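Local coordinates for vitamin B12-binding protein (Vibrio cholerae O395, PDB 5YSC) that binds vitamin B12 in the periplasm and probably delivers it to BtuC of the importer BtuCDF, at residues V44-S47 with E48-Y52; P89-E92 with L93-R97. All coordinates share one frame; numbering follows the deposited sequence.

Interaction 1 of 2, residues V44-S47 with E48-Y52; sequences VAVS and EYSDY. With SO4 (sulfate ion), chain C.
Ser47 and Ser50 face each other across a tight turn, where Ser47 OG and Ser50 OG lie 2.8 Å apart. The backbone closes the same turn: Ser50 N donates to Ser47 O over 3.1 Å, reaching the carbonyl from above its plane, 51° out of it. Ser47 OG gives its proton to Glu48 O at 2.8 Å, again from above the carbonyl plane. A first torsion of 77° holds this hydroxyl between its own backbone N and carbonyl carbon, within reach of the carbonyl of Glu48. Ser47 OG thus has two oxygens close by, Glu48 O and Ser50 OG. Beside them the branch methyl Val46 CG2 presses on Ser50 CB at 3.5 Å, tighter than usual for two carbons, and packs the CB of Ser50 against Val46. Over one face of the turn a sulfate ion, probably from the crystallisation liquor, sits at Tyr49 N, which donates to sulfate O1 at 3.1 Å and more weakly to O3. Glu48 CG passes sulfate O4 at 3.5 Å, while the extended Glu48 chain sends its carboxylate onward to Asn64 and, through a weak hydrogen bond, to cyanocobalamin. Arg61 NE also binds the sulfate, and Arg61 NH2 binds Ser50 O, so one arginine braces both the anion and the bend. Further out, Thr31 of helix 28-36 hydrogen-bonds Ser50 OG, and Arg249 forms a salt bridge with Asp51. Ser47 to Ser50 form a type II beta turn, overlapped by an inverse gamma turn centred on Ser50; this double turn comes after strand 43-45 and places Glu48 and Tyr49 in the cyanocobalamin pocket.

Interaction 2 of 2, residues P89-E92 with L93-R97; sequences PPRE and LAKLR
Lys95 lies against two side chains of the preceding turn, Arg91 and Glu92, while the helix backbone below them is closely bonded. The tight part is that backbone. Leu93 N donates a hydrogen bond to Pro89 O at 3.2 Å, almost in line with the carbonyl, and the i to i+4 bonds of Ala94 N to Pro90 O, Lys95 N to Arg91 O and Leu96 N to Glu92 O continue it. Leu96 CG rests 3.4 Å from Glu92 O. On this buried side Leu93 packs on Leu26 and Ala83, and Leu96 on Ile73, Ile81 and Ile103, pressing the helix onto the sheet and helix 70-76. The outer side is looser. Arg91 CG stands anti to its amide nitrogen (chi1 175°), and the chain runs straight out to NE; Lys95, bent at chi2 and chi3, crosses it at a slant and brings CD over one face of the guanidinium. Lys95 NZ ends 3.6 Å from Arg91 NE, a like-charge approach. Glu92 runs alongside Lys95 in the same direction, but Glu92 OE2 stays 4.3 Å from Lys95 NZ, beyond a salt bridge, so its charge may partly offset the approach at a distance. Farther round, exposed Arg97 folds back over Leu93 O and Ala94 CA with one guanidinium face. A water at the edge of that group, in its plane, accepts from Arg97 NH2 at 2.9 Å and donates to Pro90 O. With Pro89 as N-cap and Pro90 in the first turn, where no amide proton is needed, this is the start of the helix in a beta-alpha-beta unit, between strands 80-83 and 103-105.

In the fold
From the N terminus the chain makes strand 23-25 and helix 28-36, then strand 43-45 at one border of the first of two parallel four-stranded sheets. Interaction 1 closes a short bend after that strand, tying the segment that follows it to helix 28-36 and to the cyanocobalamin pocket. The chain then passes through helix 70-76 and strand 80-83 before interaction 2 winds the first turns of helix 90-98, which leads into strand 103-105 at the other border. The two local contacts follow in series, neither enclosing nor crossing the other. Their centres lie 19 Å apart and their nearest atoms about 10 Å, so they do not touch; one belongs to the bend after one edge strand, the other to the helix leading to the other edge strand.

Interaction 1 of 2, residues V44-S47 with E48-Y52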
ATOM      1  N   VAL A  44     -14.372  14.649   6.810  1.00 16.89           N
ATOM      2  CA  VAL A  44     -15.392  15.325   6.022  1.00 18.19           C
ATOM      3  C   VAL A  44     -15.174  15.141   4.526  1.00 18.45           C
ATOM      4  O   VAL A  44     -16.037  15.547   3.740  1.00 20.65           O
ATOM      5  CB  VAL A  44     -15.494  16.831   6.375  1.00 19.49           C
ATOM      6  CG1 VAL A  44     -15.841  17.031   7.837  1.00 20.34           C
ATOM      7  CG2 VAL A  44     -14.197  17.559   6.056  1.00 20.97           C
ATOM      8  N   ALA A  45     -14.051  14.547   4.108  1.00 16.84           N
ATOM      9  CA  ALA A  45     -13.865  14.138   2.723  1.00 14.23           C
ATOM     10  C   ALA A  45     -12.672  13.197   2.646  1.00 12.47           C
ATOM     11  O   ALA A  45     -11.780  13.223   3.511  1.00 13.46           O
ATOM     12  CB  ALA A  45     -13.645  15.327   1.773  1.00 17.59           C
ATOM     13  N   VAL A  46     -12.672  12.380   1.598  1.00 16.48           N
ATOM     14  CA  VAL A  46     -11.651  11.363   1.378  1.00 15.00           C
ATOM     15  C   VAL A  46     -11.366  11.301  -0.121  1.00 16.79           C
ATOM     16  O   VAL A  46     -11.842  12.136  -0.898  1.00 18.32           O
ATOM     17  CB  VAL A  46     -12.087   9.991   1.936  1.00 15.77           C
ATOM     18  CG1 VAL A  46     -12.268  10.058   3.458  1.00 14.62           C
ATOM     19  CG2 VAL A  46     -13.317   9.484   1.208  1.00 17.12           C
ATOM     20  N   SER A  47     -10.571  10.324  -0.536  1.00 11.91           N
ATOM     21  CA  SER A  47     -10.213  10.097  -1.922  1.00 12.85           C
ATOM     22  C   SER A  47     -11.132   9.073  -2.574  1.00 16.23           C
ATOM     23  O   SER A  47     -11.826   8.316  -1.903  1.00 14.22           O
ATOM     24  CB  SER A  47      -8.779   9.606  -2.010  1.00 13.68           C
ATOM     25  OG  SER A  47      -8.696   8.242  -1.652  1.00 12.19           O
ATOM     26  N   GLU A  48     -11.131   9.073  -3.906  1.00 15.68           N
ATOM     27  CA  GLU A  48     -11.639   7.932  -4.648  1.00 16.64           C
ATOM     28  C   GLU A  48     -10.885   6.694  -4.180  1.00 17.70           C
ATOM     29  O   GLU A  48      -9.710   6.763  -3.812  1.00 15.63           O
ATOM     30  CB  GLU A  48     -11.466   8.134  -6.167  1.00 17.65           C
ATOM     31  CG  GLU A  48     -12.456   9.140  -6.773  1.00 20.51           C
ATOM     32  CD  GLU A  48     -12.273   9.389  -8.284  1.00 27.99           C
ATOM     33  OE1 GLU A  48     -11.945   8.468  -9.057  1.00 25.58           O
ATOM     34  OE2 GLU A  48     -12.450  10.556  -8.695  1.00 32.65           O
ATOM     35  N   TYR A  49     -11.588   5.574  -4.131  1.00 19.51           N
ATOM     36  CA  TYR A  49     -11.085   4.323  -3.594  1.00 17.10           C
ATOM     37  C   TYR A  49     -10.868   4.322  -2.088  1.00 15.30           C
ATOM     38  O   TYR A  49     -10.338   3.342  -1.570  1.00 15.53           O
ATOM     39  CB  TYR A  49      -9.803   3.896  -4.290  1.00 16.90           C
ATOM     40  CG  TYR A  49     -10.113   3.200  -5.573  1.00 19.27           C
ATOM     41  CD1 TYR A  49     -10.349   3.924  -6.703  1.00 22.70           C
ATOM     42  CD2 TYR A  49     -10.208   1.836  -5.631  1.00 23.00           C
ATOM     43  CE1 TYR A  49     -10.655   3.305  -7.904  1.00 23.88           C
ATOM     44  CE2 TYR A  49     -10.508   1.188  -6.814  1.00 26.03           C
ATOM     45  CZ  TYR A  49     -10.727   1.935  -7.948  1.00 29.18           C
ATOM     46  OH  TYR A  49     -11.023   1.306  -9.126  1.00 37.06           O
ATOM     47  N   SER A  50     -11.297   5.349  -1.365  1.00 14.99           N
ATOM     48  CA  SER A  50     -11.347   5.286   0.099  1.00 12.13           C
ATOM     49  C   SER A  50     -12.600   4.503   0.449  1.00 13.67           C
ATOM     50  O   SER A  50     -13.654   5.060   0.761  1.00 16.13           O
ATOM     51  CB  SER A  50     -11.357   6.673   0.732  1.00 13.88           C
ATOM     52  OG  SER A  50     -10.120   7.337   0.591  1.00 13.37           O
ATOM     53  N   ASP A  51     -12.479   3.178   0.370  1.00 13.79           N
ATOM     54  CA  ASP A  51     -13.612   2.269   0.571  1.00 12.64           C
ATOM     55  C   ASP A  51     -13.470   1.402   1.809  1.00 11.88           C
ATOM     56  O   ASP A  51     -14.201   0.401   1.951  1.00 13.06           O
ATOM     57  CB  ASP A  51     -13.788   1.384  -0.643  1.00 14.85           C
ATOM     58  CG  ASP A  51     -12.549   0.564  -0.970  1.00 17.32           C
ATOM     59  OD1 ASP A  51     -11.576   0.479  -0.163  1.00 13.02           O
ATOM     60  OD2 ASP A  51     -12.578  -0.032  -2.067  1.00 21.49           O
ATOM     61  N   TYR A  52     -12.539   1.743   2.705  1.00 10.77           N
ATOM     62  CA  TYR A  52     -12.322   0.978   3.887  1.00 10.48           C
ATOM     63  C   TYR A  52     -11.941   1.889   5.051  1.00 10.02           C
ATOM     64  O   TYR A  52     -11.059   2.747   4.882  1.00 10.62           O
ATOM     65  CB  TYR A  52     -11.240  -0.078   3.735  1.00  7.55           C
ATOM     66  CG  TYR A  52     -11.344  -1.071   4.855  1.00  9.57           C
ATOM     67  CD1 TYR A  52     -12.208  -2.141   4.758  1.00  7.65           C
ATOM     68  CD2 TYR A  52     -10.673  -0.877   6.056  1.00  9.36           C
ATOM     69  CE1 TYR A  52     -12.376  -3.009   5.800  1.00  8.88           C
ATOM     70  CE2 TYR A  52     -10.832  -1.782   7.134  1.00  8.78           C
ATOM     71  CZ  TYR A  52     -11.701  -2.835   6.984  1.00  8.45           C
ATOM     72  OH  TYR A  52     -11.864  -3.725   8.051  1.00 10.28           O
TER
HETATM   73  S   SO4 C 402     -15.012   6.044  -5.345  1.00 51.59           S
HETATM   74  O1  SO4 C 402     -14.636   5.427  -4.061  1.00 36.29           O
HETATM   75  O2  SO4 C 402     -16.309   5.527  -5.785  1.00 62.11           O
HETATM   76  O3  SO4 C 402     -13.995   5.695  -6.335  1.00 54.97           O
HETATM   77  O4  SO4 C 402     -15.144   7.496  -5.223  1.00 57.24           O

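Interaction 2 of 2, residues P89-E92 with L93-R97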
ATOM      1  N   PRO A  89      -0.471  14.634  -6.488  1.00 12.29           N
ATOM      2  CA  PRO A  89       0.265  15.569  -7.380  1.00 13.62           C
ATOM      3  C   PRO A  89       1.041  16.608  -6.589  1.00 13.87           C
ATOM      4  O   PRO A  89       0.449  17.354  -5.800  1.00 13.75           O
ATOM      5  CB  PRO A  89      -0.863  16.229  -8.178  1.00 14.62           C
ATOM      6  CG  PRO A  89      -2.061  15.383  -7.966  1.00 17.56           C
ATOM      7  CD  PRO A  89      -1.926  14.766  -6.657  1.00 14.83           C
ATOM      8  N   PRO A  90       2.370  16.719  -6.801  1.00 13.82           N
ATOM      9  CA  PRO A  90       3.184  17.660  -6.010  1.00 14.20           C
ATOM     10  C   PRO A  90       2.706  19.099  -6.043  1.00 15.14           C
ATOM     11  O   PRO A  90       2.774  19.792  -5.034  1.00 15.16           O
ATOM     12  CB  PRO A  90       4.569  17.535  -6.655  1.00 15.22           C
ATOM     13  CG  PRO A  90       4.596  16.207  -7.243  1.00 20.33           C
ATOM     14  CD  PRO A  90       3.206  15.857  -7.659  1.00 16.28           C
ATOM     15  N   ARG A  91       2.273  19.582  -7.208  1.00 14.71           N
ATOM     16  CA  ARG A  91       1.852  20.971  -7.311  1.00 15.88           C
ATOM     17  C   ARG A  91       0.657  21.246  -6.419  1.00 15.37           C
ATOM     18  O   ARG A  91       0.588  22.281  -5.754  1.00 16.02           O
ATOM     19  CB  ARG A  91       1.513  21.310  -8.767  1.00 17.23           C
ATOM     20  CG  ARG A  91       0.957  22.713  -8.949  1.00 18.69           C
ATOM     21  CD  ARG A  91       0.720  23.042 -10.401  1.00 20.34           C
ATOM     22  NE  ARG A  91       0.047  24.323 -10.563  1.00 22.81           N
ATOM     23  CZ  ARG A  91       0.649  25.509 -10.596  1.00 23.46           C
ATOM     24  NH1 ARG A  91      -0.077  26.611 -10.762  1.00 24.68           N
ATOM     25  NH2 ARG A  91       1.962  25.610 -10.446  1.00 23.18           N
ATOM     26  N   GLU A  92      -0.318  20.329  -6.402  1.00 17.43           N
ATOM     27  CA  GLU A  92      -1.521  20.597  -5.631  1.00 16.52           C
ATOM     28  C   GLU A  92      -1.250  20.543  -4.130  1.00 15.71           C
ATOM     29  O   GLU A  92      -1.844  21.323  -3.367  1.00 16.31           O
ATOM     30  CB  GLU A  92      -2.628  19.629  -6.059  1.00 16.65           C
ATOM     31  CG  GLU A  92      -3.389  20.085  -7.280  1.00 21.86           C
ATOM     32  CD  GLU A  92      -3.017  19.322  -8.517  1.00 29.13           C
ATOM     33  OE1 GLU A  92      -3.918  18.672  -9.136  1.00 29.71           O
ATOM     34  OE2 GLU A  92      -1.817  19.360  -8.870  1.00 31.89           O
ATOM     35  N   LEU A  93      -0.388  19.617  -3.672  1.00 16.63           N
ATOM     36  CA  LEU A  93       0.007  19.608  -2.264  1.00 15.95           C
ATOM     37  C   LEU A  93       0.746  20.876  -1.907  1.00 17.40           C
ATOM     38  O   LEU A  93       0.515  21.464  -0.845  1.00 17.49           O
ATOM     39  CB  LEU A  93       0.895  18.414  -1.950  1.00 16.75           C
ATOM     40  CG  LEU A  93       0.330  17.023  -1.887  1.00 19.37           C
ATOM     41  CD1 LEU A  93       1.426  16.088  -1.390  1.00 16.34           C
ATOM     42  CD2 LEU A  93      -0.878  17.000  -0.978  1.00 18.36           C
ATOM     43  N   ALA A  94       1.652  21.318  -2.785  1.00 14.13           N
ATOM     44  CA  ALA A  94       2.349  22.567  -2.517  1.00 15.53           C
ATOM     45  C   ALA A  94       1.347  23.705  -2.407  1.00 16.58           C
ATOM     46  O   ALA A  94       1.441  24.545  -1.501  1.00 18.04           O
ATOM     47  CB  ALA A  94       3.392  22.853  -3.611  1.00 16.44           C
ATOM     48  N   LYS A  95       0.352  23.728  -3.298  1.00 21.03           N
ATOM     49  CA  LYS A  95      -0.694  24.751  -3.208  1.00 22.90           C
ATOM     50  C   LYS A  95      -1.368  24.710  -1.848  1.00 21.34           C
ATOM     51  O   LYS A  95      -1.559  25.748  -1.203  1.00 24.72           O
ATOM     52  CB  LYS A  95      -1.734  24.567  -4.316  1.00 21.97           C
ATOM     53  CG  LYS A  95      -1.760  25.660  -5.368  1.00 33.10           C
ATOM     54  CD  LYS A  95      -1.617  25.117  -6.775  1.00 36.20           C
ATOM     55  CE  LYS A  95      -2.918  24.560  -7.308  1.00 36.94           C
ATOM     56  NZ  LYS A  95      -2.793  23.572  -8.455  1.00 36.58           N
ATOM     57  N   LEU A  96      -1.744  23.507  -1.393  1.00 20.05           N
ATOM     58  CA  LEU A  96      -2.397  23.382  -0.092  1.00 19.24           C
ATOM     59  C   LEU A  96      -1.501  23.893   1.028  1.00 19.77           C
ATOM     60  O   LEU A  96      -1.987  24.506   1.995  1.00 19.36           O
ATOM     61  CB  LEU A  96      -2.791  21.920   0.151  1.00 18.62           C
ATOM     62  CG  LEU A  96      -3.936  21.426  -0.724  1.00 18.95           C
ATOM     63  CD1 LEU A  96      -4.132  19.923  -0.463  1.00 15.13           C
ATOM     64  CD2 LEU A  96      -5.219  22.204  -0.483  1.00 19.80           C
ATOM     65  N   ARG A  97      -0.200  23.607   0.948  1.00 19.19           N
ATOM     66  CA  ARG A  97       0.722  24.129   1.942  1.00 20.52           C
ATOM     67  C   ARG A  97       0.756  25.650   1.866  1.00 21.94           C
ATOM     68  O   ARG A  97       0.723  26.333   2.892  1.00 24.88           O
ATOM     69  CB  ARG A  97       2.125  23.553   1.743  1.00 21.47           C
ATOM     70  CG  ARG A  97       2.270  22.076   2.107  1.00 18.97           C
ATOM     71  CD  ARG A  97       3.738  21.605   2.209  1.00 19.86           C
ATOM     72  NE  ARG A  97       4.472  21.688   0.947  1.00 20.58           N
ATOM     73  CZ  ARG A  97       4.456  20.749  -0.003  1.00 19.50           C
ATOM     74  NH1 ARG A  97       3.722  19.635   0.157  1.00 16.23           N
ATOM     75  NH2 ARG A  97       5.178  20.913  -1.118  1.00 18.93           N
TER
HETATM   76  O   HOH W   1       4.435  18.787  -2.925  1.00 15.81           O